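Binary enterotoxin of Clostridium perfringens component a (Clostridium perfringens, PDB 5WTZ) binds NAD+ and, as the enzymatic component of an iota-like binary enterotoxin, ADP-ribosylates actin. Local coordinates at residues M10-D15 / K90-Y95; P313-N318 / K355-L360. All blocks are in the same frame, centred on the assembly; numbering follows the deposited sequence.

Contact 1: M10-D15 / K90-Y95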
ATOM      1  N   MET A  10      18.390  21.093  -6.198  1.00 39.41           N
ATOM      2  CA  MET A  10      17.697  19.840  -5.974  1.00 37.63           C
ATOM      3  C   MET A  10      16.724  20.023  -4.810  1.00 36.51           C
ATOM      4  O   MET A  10      15.606  19.494  -4.819  1.00 35.01           O
ATOM      5  CB  MET A  10      18.707  18.729  -5.690  1.00 38.33           C
ATOM      6  CG  MET A  10      18.140  17.334  -5.688  1.00 47.61           C
ATOM      7  SD  MET A  10      19.432  16.100  -5.409  1.00 58.67           S
ATOM      8  CE  MET A  10      20.235  16.089  -7.010  1.00 54.41           C
ATOM      9  N   ASP A  11      17.171  20.804  -3.826  1.00 39.58           N
ATOM     10  CA  ASP A  11      16.444  21.053  -2.580  1.00 38.08           C
ATOM     11  C   ASP A  11      16.320  22.561  -2.319  1.00 41.45           C
ATOM     12  O   ASP A  11      17.314  23.222  -2.013  1.00 41.62           O
ATOM     13  CB  ASP A  11      17.169  20.361  -1.421  1.00 34.40           C
ATOM     14  CG  ASP A  11      16.319  20.233  -0.170  1.00 39.14           C
ATOM     15  OD1 ASP A  11      15.321  20.977  -0.019  1.00 39.75           O
ATOM     16  OD2 ASP A  11      16.658  19.376   0.676  1.00 33.21           O
ATOM     17  N   PHE A  12      15.104  23.101  -2.443  1.00 45.14           N
ATOM     18  CA  PHE A  12      14.859  24.534  -2.221  1.00 48.27           C
ATOM     19  C   PHE A  12      15.047  24.917  -0.757  1.00 42.77           C
ATOM     20  O   PHE A  12      15.171  26.098  -0.431  1.00 46.25           O
ATOM     21  CB  PHE A  12      13.450  24.934  -2.682  1.00 40.65           C
ATOM     22  CG  PHE A  12      13.340  25.133  -4.163  1.00 41.54           C
ATOM     23  CD1 PHE A  12      13.993  26.183  -4.781  1.00 46.32           C
ATOM     24  CD2 PHE A  12      12.601  24.258  -4.940  1.00 41.16           C
ATOM     25  CE1 PHE A  12      13.904  26.364  -6.151  1.00 46.81           C
ATOM     26  CE2 PHE A  12      12.507  24.431  -6.306  1.00 42.43           C
ATOM     27  CZ  PHE A  12      13.157  25.485  -6.914  1.00 42.08           C
ATOM     28  N   ALA A  13      15.076  23.904   0.104  1.00 42.25           N
ATOM     29  CA  ALA A  13      15.353  24.056   1.527  1.00 39.06           C
ATOM     30  C   ALA A  13      14.455  25.115   2.175  1.00 43.47           C
ATOM     31  O   ALA A  13      13.448  24.781   2.787  1.00 39.66           O
ATOM     32  CB  ALA A  13      16.816  24.386   1.740  1.00 36.59           C
ATOM     33  N   LYS A  14      14.814  26.387   2.027  1.00 49.25           N
ATOM     34  CA  LYS A  14      14.035  27.473   2.627  1.00 48.16           C
ATOM     35  C   LYS A  14      13.827  28.637   1.657  1.00 47.55           C
ATOM     36  O   LYS A  14      13.159  29.630   1.976  1.00 41.61           O
ATOM     37  CB  LYS A  14      14.719  27.959   3.901  1.00 48.08           C
ATOM     38  CG  LYS A  14      14.844  26.875   4.957  1.00 41.21           C
ATOM     39  CD  LYS A  14      15.287  27.449   6.286  1.00 46.82           C
ATOM     40  CE  LYS A  14      15.062  26.455   7.415  1.00 50.46           C
ATOM     41  NZ  LYS A  14      15.659  26.947   8.687  1.00 57.75           N
ATOM     42  N   ASP A  15      14.393  28.489   0.465  1.00 44.26           N
ATOM     43  CA  ASP A  15      14.250  29.472  -0.598  1.00 45.22           C
ATOM     44  C   ASP A  15      12.892  29.375  -1.221  1.00 44.30           C
ATOM     45  O   ASP A  15      12.732  28.824  -2.312  1.00 48.15           O
ATOM     46  CB  ASP A  15      15.289  29.280  -1.699  1.00 42.38           C
ATOM     47  CG  ASP A  15      15.295  30.431  -2.702  1.00 44.34           C
ATOM     48  OD1 ASP A  15      14.335  31.242  -2.731  1.00 44.66           O
ATOM     49  OD2 ASP A  15      16.265  30.516  -3.478  1.00 45.63           O
ATOM     50  N   LYS A  90      14.668  16.749 -13.048  1.00 41.64           N
ATOM     51  CA  LYS A  90      15.738  16.268 -12.193  1.00 39.86           C
ATOM     52  C   LYS A  90      15.137  16.127 -10.796  1.00 39.25           C
ATOM     53  O   LYS A  90      14.048  16.657 -10.549  1.00 32.98           O
ATOM     54  CB  LYS A  90      16.925  17.235 -12.204  1.00 40.05           C
ATOM     55  CG  LYS A  90      16.628  18.594 -11.597  1.00 41.68           C
ATOM     56  CD  LYS A  90      17.386  19.689 -12.328  1.00 50.19           C
ATOM     57  CE  LYS A  90      17.587  20.920 -11.457  1.00 49.89           C
ATOM     58  NZ  LYS A  90      18.763  20.764 -10.541  1.00 49.74           N
ATOM     59  N   PRO A  91      15.826  15.416  -9.884  1.00 34.10           N
ATOM     60  CA  PRO A  91      15.272  15.222  -8.539  1.00 32.50           C
ATOM     61  C   PRO A  91      14.825  16.498  -7.818  1.00 37.00           C
ATOM     62  O   PRO A  91      15.417  17.573  -7.985  1.00 36.20           O
ATOM     63  CB  PRO A  91      16.431  14.572  -7.792  1.00 27.06           C
ATOM     64  CG  PRO A  91      17.093  13.762  -8.837  1.00 29.17           C
ATOM     65  CD  PRO A  91      17.063  14.636 -10.063  1.00 35.19           C
ATOM     66  N   LEU A  92      13.773  16.352  -7.015  1.00 31.85           N
ATOM     67  CA  LEU A  92      13.247  17.438  -6.196  1.00 32.64           C
ATOM     68  C   LEU A  92      12.942  16.926  -4.791  1.00 28.50           C
ATOM     69  O   LEU A  92      12.177  15.977  -4.627  1.00 28.52           O
ATOM     70  CB  LEU A  92      11.976  18.026  -6.819  1.00 31.41           C
ATOM     71  CG  LEU A  92      11.299  19.169  -6.048  1.00 29.27           C
ATOM     72  CD1 LEU A  92      12.080  20.445  -6.239  1.00 36.64           C
ATOM     73  CD2 LEU A  92       9.840  19.357  -6.462  1.00 26.77           C
ATOM     74  N   TYR A  93      13.531  17.548  -3.775  1.00 26.64           N
ATOM     75  CA  TYR A  93      13.131  17.253  -2.403  1.00 24.74           C
ATOM     76  C   TYR A  93      11.887  18.058  -2.015  1.00 28.36           C
ATOM     77  O   TYR A  93      11.766  19.249  -2.333  1.00 28.09           O
ATOM     78  CB  TYR A  93      14.269  17.535  -1.426  1.00 24.74           C
ATOM     79  CG  TYR A  93      15.475  16.647  -1.559  1.00 29.72           C
ATOM     80  CD1 TYR A  93      16.491  16.953  -2.456  1.00 32.90           C
ATOM     81  CD2 TYR A  93      15.622  15.507  -0.769  1.00 27.87           C
ATOM     82  CE1 TYR A  93      17.600  16.152  -2.569  1.00 38.29           C
ATOM     83  CE2 TYR A  93      16.737  14.703  -0.879  1.00 28.88           C
ATOM     84  CZ  TYR A  93      17.723  15.035  -1.787  1.00 35.05           C
ATOM     85  OH  TYR A  93      18.841  14.252  -1.922  1.00 34.98           O
ATOM     86  N   VAL A  94      10.955  17.402  -1.335  1.00 27.59           N
ATOM     87  CA  VAL A  94       9.739  18.057  -0.891  1.00 25.29           C
ATOM     88  C   VAL A  94       9.513  17.781   0.585  1.00 28.34           C
ATOM     89  O   VAL A  94      10.181  16.912   1.158  1.00 26.27           O
ATOM     90  CB  VAL A  94       8.518  17.610  -1.712  1.00 26.07           C
ATOM     91  CG1 VAL A  94       8.641  18.128  -3.142  1.00 26.82           C
ATOM     92  CG2 VAL A  94       8.361  16.092  -1.681  1.00 24.18           C
ATOM     93  N   TYR A  95       8.584  18.527   1.184  1.00 26.78           N
ATOM     94  CA  TYR A  95       8.376  18.545   2.634  1.00 24.35           C
ATOM     95  C   TYR A  95       6.912  18.371   3.017  1.00 24.21           C
ATOM     96  O   TYR A  95       6.014  18.862   2.325  1.00 24.70           O
ATOM     97  CB  TYR A  95       8.904  19.860   3.226  1.00 29.91           C
ATOM     98  CG  TYR A  95      10.380  20.075   2.989  1.00 29.45           C
ATOM     99  CD1 TYR A  95      10.839  20.608   1.792  1.00 27.91           C
ATOM    100  CD2 TYR A  95      11.314  19.730   3.954  1.00 24.05           C
ATOM    101  CE1 TYR A  95      12.185  20.799   1.564  1.00 27.61           C
ATOM    102  CE2 TYR A  95      12.670  19.934   3.737  1.00 24.93           C
ATOM    103  CZ  TYR A  95      13.099  20.458   2.537  1.00 26.30           C
ATOM    104  OH  TYR A  95      14.448  20.650   2.301  1.00 31.88           O
TER
HETATM  105  O   HOH W   1      12.226  21.733  -3.334  1.00 28.77           O
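Asp11 and Tyr95 meet tip to tip where an Asx turn in the loop ahead of helix 16-31 lies against strand 92-98, an outermost strand of the N-terminal mixed sheet. The Tyr95 hydroxyl donates to OD1 of Asp11 on its syn side, with OH to OD1 2.5 Å. The same OD1 closes the turn by accepting from the backbone N of Ala13 at 2.9 Å, from above the carboxylate plane. With CG anti to the backbone N (chi1 -164°), the carboxylate also packs on the base of Tyr93, CG of Asp11 3.6 Å from CB of Tyr93, its plane only 17° from that of the ring. The residue before Asp11 supplies a backbone bond: Tyr93 N donates, nearly straight (165°), to Met10 O, 3.0 Å away. Met10 then runs along the edge of the Tyr93 ring, a Met-aromatic contact with SD 4.7 Å from the ring centroid. A water bridges the two backbones, donating to Tyr93 O at 2.7 Å and weakly accepting from Phe12 N. On the buried side, CE2 of Phe12 touches CD1 of Leu92, and Trp22 of helix 16-31 meets both residues. In the second shell, His159 of the adjacent strand 156-162 stacks with the rings of Tyr93 and Tyr95, and its NE2 is hydrogen-bonded to OD2 of Asp11.

Contact 2: P313-N318 / K355-L360. With NAD (nicotinamide-adenine-dinucleotide), chain B.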
ATOM      1  N   PRO A 313     -17.256  -9.122  19.294  1.00 29.80           N
ATOM      2  CA  PRO A 313     -17.402  -7.685  19.527  1.00 28.53           C
ATOM      3  C   PRO A 313     -16.233  -6.894  18.947  1.00 32.55           C
ATOM      4  O   PRO A 313     -16.433  -5.812  18.388  1.00 32.97           O
ATOM      5  CB  PRO A 313     -17.432  -7.586  21.053  1.00 28.33           C
ATOM      6  CG  PRO A 313     -18.044  -8.863  21.489  1.00 28.48           C
ATOM      7  CD  PRO A 313     -17.633  -9.914  20.476  1.00 25.27           C
ATOM      8  N   ASP A 314     -15.025  -7.443  19.055  1.00 28.61           N
ATOM      9  CA  ASP A 314     -13.823  -6.759  18.598  1.00 32.84           C
ATOM     10  C   ASP A 314     -13.769  -6.656  17.072  1.00 24.62           C
ATOM     11  O   ASP A 314     -12.979  -5.898  16.526  1.00 23.25           O
ATOM     12  CB  ASP A 314     -12.571  -7.483  19.110  1.00 31.65           C
ATOM     13  CG  ASP A 314     -12.354  -7.306  20.604  1.00 34.72           C
ATOM     14  OD1 ASP A 314     -13.214  -6.696  21.274  1.00 31.20           O
ATOM     15  OD2 ASP A 314     -11.320  -7.794  21.111  1.00 35.48           O
ATOM     16  N   TYR A 315     -14.605  -7.426  16.386  1.00 24.90           N
ATOM     17  CA  TYR A 315     -14.580  -7.464  14.924  1.00 25.13           C
ATOM     18  C   TYR A 315     -15.531  -6.405  14.324  1.00 25.53           C
ATOM     19  O   TYR A 315     -15.632  -6.259  13.108  1.00 25.48           O
ATOM     20  CB  TYR A 315     -14.926  -8.887  14.458  1.00 24.02           C
ATOM     21  CG  TYR A 315     -14.740  -9.175  12.981  1.00 18.08           C
ATOM     22  CD1 TYR A 315     -13.532  -8.925  12.337  1.00 23.91           C
ATOM     23  CD2 TYR A 315     -15.777  -9.742  12.241  1.00 23.29           C
ATOM     24  CE1 TYR A 315     -13.370  -9.213  10.983  1.00 24.47           C
ATOM     25  CE2 TYR A 315     -15.622 -10.033  10.898  1.00 27.91           C
ATOM     26  CZ  TYR A 315     -14.426  -9.770  10.275  1.00 26.61           C
ATOM     27  OH  TYR A 315     -14.299 -10.065   8.936  1.00 23.82           O
ATOM     28  N   ASP A 316     -16.217  -5.657  15.189  1.00 21.60           N
ATOM     29  CA  ASP A 316     -17.099  -4.583  14.742  1.00 27.43           C
ATOM     30  C   ASP A 316     -16.306  -3.297  14.523  1.00 29.94           C
ATOM     31  O   ASP A 316     -16.208  -2.462  15.423  1.00 30.12           O
ATOM     32  CB  ASP A 316     -18.222  -4.341  15.756  1.00 30.15           C
ATOM     33  CG  ASP A 316     -19.282  -3.374  15.241  1.00 31.44           C
ATOM     34  OD1 ASP A 316     -19.095  -2.775  14.160  1.00 32.81           O
ATOM     35  OD2 ASP A 316     -20.309  -3.211  15.920  1.00 38.13           O
ATOM     36  N   PHE A 317     -15.765  -3.129  13.322  1.00 27.58           N
ATOM     37  CA  PHE A 317     -14.886  -1.995  13.032  1.00 28.73           C
ATOM     38  C   PHE A 317     -15.661  -0.721  12.730  1.00 29.76           C
ATOM     39  O   PHE A 317     -15.065   0.322  12.455  1.00 31.71           O
ATOM     40  CB  PHE A 317     -13.953  -2.330  11.873  1.00 26.81           C
ATOM     41  CG  PHE A 317     -13.049  -3.491  12.152  1.00 26.15           C
ATOM     42  CD1 PHE A 317     -12.361  -3.574  13.357  1.00 29.04           C
ATOM     43  CD2 PHE A 317     -12.907  -4.513  11.229  1.00 20.78           C
ATOM     44  CE1 PHE A 317     -11.529  -4.655  13.626  1.00 22.80           C
ATOM     45  CE2 PHE A 317     -12.079  -5.587  11.486  1.00 22.40           C
ATOM     46  CZ  PHE A 317     -11.397  -5.664  12.687  1.00 22.61           C
ATOM     47  N   ASN A 318     -16.984  -0.803  12.797  1.00 31.13           N
ATOM     48  CA  ASN A 318     -17.828   0.385  12.708  1.00 31.43           C
ATOM     49  C   ASN A 318     -17.752   1.215  13.984  1.00 41.65           C
ATOM     50  O   ASN A 318     -18.304   2.311  14.065  1.00 47.17           O
ATOM     51  CB  ASN A 318     -19.279  -0.005  12.416  1.00 34.75           C
ATOM     52  CG  ASN A 318     -19.509  -0.338  10.951  1.00 36.33           C
ATOM     53  OD1 ASN A 318     -18.767   0.118  10.082  1.00 32.64           O
ATOM     54  ND2 ASN A 318     -20.539  -1.133  10.671  1.00 41.28           N
ATOM     55  N   LYS A 355     -17.551  -9.871   1.930  1.00 22.40           N
ATOM     56  CA  LYS A 355     -17.825  -9.258   3.222  1.00 22.91           C
ATOM     57  C   LYS A 355     -16.695  -9.373   4.241  1.00 24.22           C
ATOM     58  O   LYS A 355     -16.789  -8.777   5.321  1.00 22.18           O
ATOM     59  CB  LYS A 355     -19.114  -9.839   3.803  1.00 27.10           C
ATOM     60  CG  LYS A 355     -20.355  -9.366   3.040  1.00 30.34           C
ATOM     61  CD  LYS A 355     -21.643  -9.781   3.706  1.00 36.76           C
ATOM     62  CE  LYS A 355     -22.842  -9.240   2.920  1.00 42.55           C
ATOM     63  NZ  LYS A 355     -24.148  -9.495   3.587  1.00 45.18           N
ATOM     64  N   ARG A 356     -15.623 -10.100   3.915  1.00 19.54           N
ATOM     65  CA  ARG A 356     -14.457 -10.122   4.798  1.00 16.39           C
ATOM     66  C   ARG A 356     -13.913  -8.693   4.998  1.00 19.22           C
ATOM     67  O   ARG A 356     -13.768  -7.944   4.026  1.00 20.91           O
ATOM     68  CB  ARG A 356     -13.361 -11.034   4.243  1.00 19.24           C
ATOM     69  CG  ARG A 356     -13.796 -12.502   4.154  1.00 16.98           C
ATOM     70  CD  ARG A 356     -12.623 -13.421   3.908  1.00 18.45           C
ATOM     71  NE  ARG A 356     -13.101 -14.798   3.846  1.00 23.49           N
ATOM     72  CZ  ARG A 356     -12.374 -15.839   3.450  1.00 24.92           C
ATOM     73  NH1 ARG A 356     -11.121 -15.675   3.051  1.00 18.19           N
ATOM     74  NH2 ARG A 356     -12.914 -17.049   3.437  1.00 21.20           N
ATOM     75  N   LYS A 357     -13.639  -8.322   6.251  1.00 25.85           N
ATOM     76  CA  LYS A 357     -13.316  -6.924   6.623  1.00 18.41           C
ATOM     77  C   LYS A 357     -11.821  -6.660   6.701  1.00 24.78           C
ATOM     78  O   LYS A 357     -11.378  -5.539   6.986  1.00 21.63           O
ATOM     79  CB  LYS A 357     -13.951  -6.572   7.976  1.00 17.97           C
ATOM     80  CG  LYS A 357     -15.454  -6.815   8.065  1.00 19.20           C
ATOM     81  CD  LYS A 357     -15.952  -6.551   9.489  1.00 20.33           C
ATOM     82  CE  LYS A 357     -17.396  -6.959   9.678  1.00 21.64           C
ATOM     83  NZ  LYS A 357     -17.805  -6.736  11.085  1.00 31.72           N
ATOM     84  N   LEU A 358     -11.038  -7.703   6.476  1.00 20.40           N
ATOM     85  CA  LEU A 358      -9.602  -7.598   6.650  1.00 17.78           C
ATOM     86  C   LEU A 358      -8.924  -7.794   5.306  1.00 20.80           C
ATOM     87  O   LEU A 358      -8.918  -8.897   4.749  1.00 19.15           O
ATOM     88  CB  LEU A 358      -9.121  -8.623   7.684  1.00 17.53           C
ATOM     89  CG  LEU A 358      -9.654  -8.438   9.116  1.00 17.74           C
ATOM     90  CD1 LEU A 358      -9.364  -9.662   9.966  1.00 25.01           C
ATOM     91  CD2 LEU A 358      -9.081  -7.178   9.776  1.00 22.92           C
ATOM     92  N   ILE A 359      -8.350  -6.719   4.787  1.00 14.12           N
ATOM     93  CA  ILE A 359      -7.708  -6.738   3.476  1.00 17.37           C
ATOM     94  C   ILE A 359      -6.186  -6.672   3.593  1.00 22.65           C
ATOM     95  O   ILE A 359      -5.607  -5.616   3.894  1.00 18.42           O
ATOM     96  CB  ILE A 359      -8.197  -5.572   2.597  1.00 15.44           C
ATOM     97  CG1 ILE A 359      -9.726  -5.524   2.585  1.00 16.73           C
ATOM     98  CG2 ILE A 359      -7.609  -5.683   1.193  1.00 16.80           C
ATOM     99  CD1 ILE A 359     -10.318  -4.279   1.909  1.00 17.36           C
ATOM    100  N   LEU A 360      -5.539  -7.807   3.359  1.00 13.80           N
ATOM    101  CA  LEU A 360      -4.081  -7.863   3.349  1.00 14.74           C
ATOM    102  C   LEU A 360      -3.554  -7.110   2.139  1.00 15.65           C
ATOM    103  O   LEU A 360      -4.014  -7.322   1.020  1.00 15.51           O
ATOM    104  CB  LEU A 360      -3.590  -9.312   3.326  1.00 15.65           C
ATOM    105  CG  LEU A 360      -2.087  -9.465   3.589  1.00 11.90           C
ATOM    106  CD1 LEU A 360      -1.749  -9.006   5.000  1.00 16.15           C
ATOM    107  CD2 LEU A 360      -1.670 -10.933   3.346  1.00 15.89           C
TER
HETATM  108  PA  NAD B 501      -8.110 -20.363   3.325  1.00 19.16           P
HETATM  109  O1A NAD B 501      -7.863 -21.844   3.484  1.00 18.97           O
HETATM  110  O2A NAD B 501      -6.961 -19.399   3.346  1.00 18.76           O
HETATM  111  O5B NAD B 501      -9.150 -19.859   4.450  1.00 18.14           O
HETATM  112  C5B NAD B 501     -10.265 -20.641   4.894  1.00 20.95           C
HETATM  113  C4B NAD B 501     -10.640 -20.221   6.302  1.00 17.88           C
HETATM  114  O4B NAD B 501      -9.532 -20.519   7.161  1.00 21.45           O
HETATM  115  C3B NAD B 501     -10.910 -18.723   6.400  1.00 21.90           C
HETATM  116  O3B NAD B 501     -11.989 -18.514   7.327  1.00 22.57           O
HETATM  117  C2B NAD B 501      -9.606 -18.170   6.959  1.00 15.18           C
HETATM  118  O2B NAD B 501      -9.796 -16.981   7.732  1.00 18.54           O
HETATM  119  C1B NAD B 501      -9.072 -19.323   7.800  1.00 18.54           C
HETATM  120  N9A NAD B 501      -7.595 -19.289   7.793  1.00 19.65           N
HETATM  121  C8A NAD B 501      -6.792 -19.333   6.715  1.00 15.96           C
HETATM  122  N7A NAD B 501      -5.483 -19.264   7.090  1.00 17.47           N
HETATM  123  C5A NAD B 501      -5.462 -19.154   8.423  1.00 16.53           C
HETATM  124  C6A NAD B 501      -4.422 -19.038   9.465  1.00 22.03           C
HETATM  125  N6A NAD B 501      -3.114 -19.019   9.123  1.00 18.37           N
HETATM  126  N1A NAD B 501      -4.824 -18.929  10.755  1.00 21.59           N
HETATM  127  C2A NAD B 501      -6.122 -18.955  11.100  1.00 21.49           C
HETATM  128  N3A NAD B 501      -7.121 -19.073  10.204  1.00 21.48           N
HETATM  129  C4A NAD B 501      -6.849 -19.161   8.881  1.00 19.40           C
HETATM  130  O3  NAD B 501      -8.890 -20.181   1.936  1.00 14.62           O
HETATM  131  PN  NAD B 501      -9.715 -18.913   1.390  1.00 19.54           P
HETATM  132  O1N NAD B 501      -8.735 -17.781   1.169  1.00 19.82           O
HETATM  133  O2N NAD B 501     -10.938 -18.732   2.257  1.00 23.28           O
HETATM  134  O5D NAD B 501     -10.195 -19.522  -0.020  1.00 23.26           O
HETATM  135  C5D NAD B 501      -9.270 -20.066  -0.960  1.00 20.76           C
HETATM  136  C4D NAD B 501      -9.960 -20.213  -2.303  1.00 18.89           C
HETATM  137  O4D NAD B 501     -10.115 -18.923  -2.899  1.00 16.47           O
HETATM  138  C3D NAD B 501      -9.080 -20.989  -3.263  1.00 22.65           C
HETATM  139  O3D NAD B 501      -9.933 -21.548  -4.278  1.00 21.40           O
HETATM  140  C2D NAD B 501      -8.201 -19.916  -3.868  1.00 17.38           C
HETATM  141  O2D NAD B 501      -7.750 -20.280  -5.178  1.00 18.19           O
HETATM  142  C1D NAD B 501      -9.103 -18.680  -3.870  1.00 17.97           C
HETATM  143  N1N NAD B 501      -8.398 -17.426  -3.533  1.00 21.27           N
HETATM  144  C2N NAD B 501      -8.719 -16.725  -2.427  1.00 20.74           C
HETATM  145  C3N NAD B 501      -8.046 -15.537  -2.120  1.00 18.30           C
HETATM  146  C7N NAD B 501      -8.385 -14.728  -0.898  1.00 16.65           C
HETATM  147  O7N NAD B 501      -8.878 -15.245   0.112  1.00 20.03           O
HETATM  148  N7N NAD B 501      -8.155 -13.428  -0.985  1.00 15.46           N
HETATM  149  C4N NAD B 501      -7.049 -15.051  -2.959  1.00 16.78           C
HETATM  150  C5N NAD B 501      -6.737 -15.792  -4.088  1.00 25.33           C
HETATM  151  C6N NAD B 501      -7.432 -16.976  -4.348  1.00 25.23           C
HETATM  152  O   HOH W   2     -17.789  -3.812  11.422  1.00 48.78           O
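Lys357 lays its extended side chain over one face of the Tyr315 ring, joining the loop before helix 320-330 to the start of strand 358-364 in the C-terminal ADP-ribosyltransferase domain. Its CD makes a CH-pi contact 3.9 Å from the Tyr315 ring centroid, and NZ, farther along, forms an off-centre cation-pi pair. Both ends of this overlap are tied. The backbone N of Lys357 donates to Tyr315 OH at 3.3 Å, and NZ of Lys357 donates to Tyr315 O at 3.0 Å, from above the carbonyl plane. Tyr315 CG stands anti to the backbone N (chi1 -171°), which sends the ring toward the strand while its carbonyl stays beside the ammonium.

The close packing continues on the Phe317 side. CB of Lys357 sits at the edge of the Phe317 ring, in its plane, and CE2 of Phe317 meets CD2 of Leu358 at 3.8 Å. Leu414 of strand 411-420 also touches Phe317, while Met301 of strand 295-301 and Phe306 border Leu358. In contrast to this apolar packing, the ammonium end is the hydrated side: a water accepts from NZ of Lys357 at 2.9 Å and donates to OD1 of Asp316, which also closes an Asx turn with Asn318 N.

Arg356, just before the strand, points away from the 313-318 loop and extends to NAD, donating through NH2 (2.9 Å) and NH1 (3.2 Å) to O2N on the nicotinamide-side phosphate; NH1 is also bonded to Arg300 O. Two donors on one phosphate oxygen are consistent with Arg356 offsetting part of the pyrophosphate charge, while the adjacent Lys357 spends its charge on Tyr315 O, a water and the Tyr315 ring.

How the contacts relate
The two contacts lie on opposite sides of the chain's centre, their centres 41 Å apart and their nearest atoms about 26 Å apart, and they share no sheet. They follow in series: contact 1 closes before contact 2 opens. Each involves a mixed five-stranded sheet of the same strand order, 1-3-5-4-2, in one of the two ADP-ribosyltransferase-like domains. Contact 1 uses the outermost first strand, 92-98, whereas contact 2 uses the beginning of 358-364, an inner strand between 295-301 and 411-420. The repeated topology is consistent with duplication of one fold. NAD occupies the C-terminal copy, beside contact 2, and contact 1 is far from the NAD pocket.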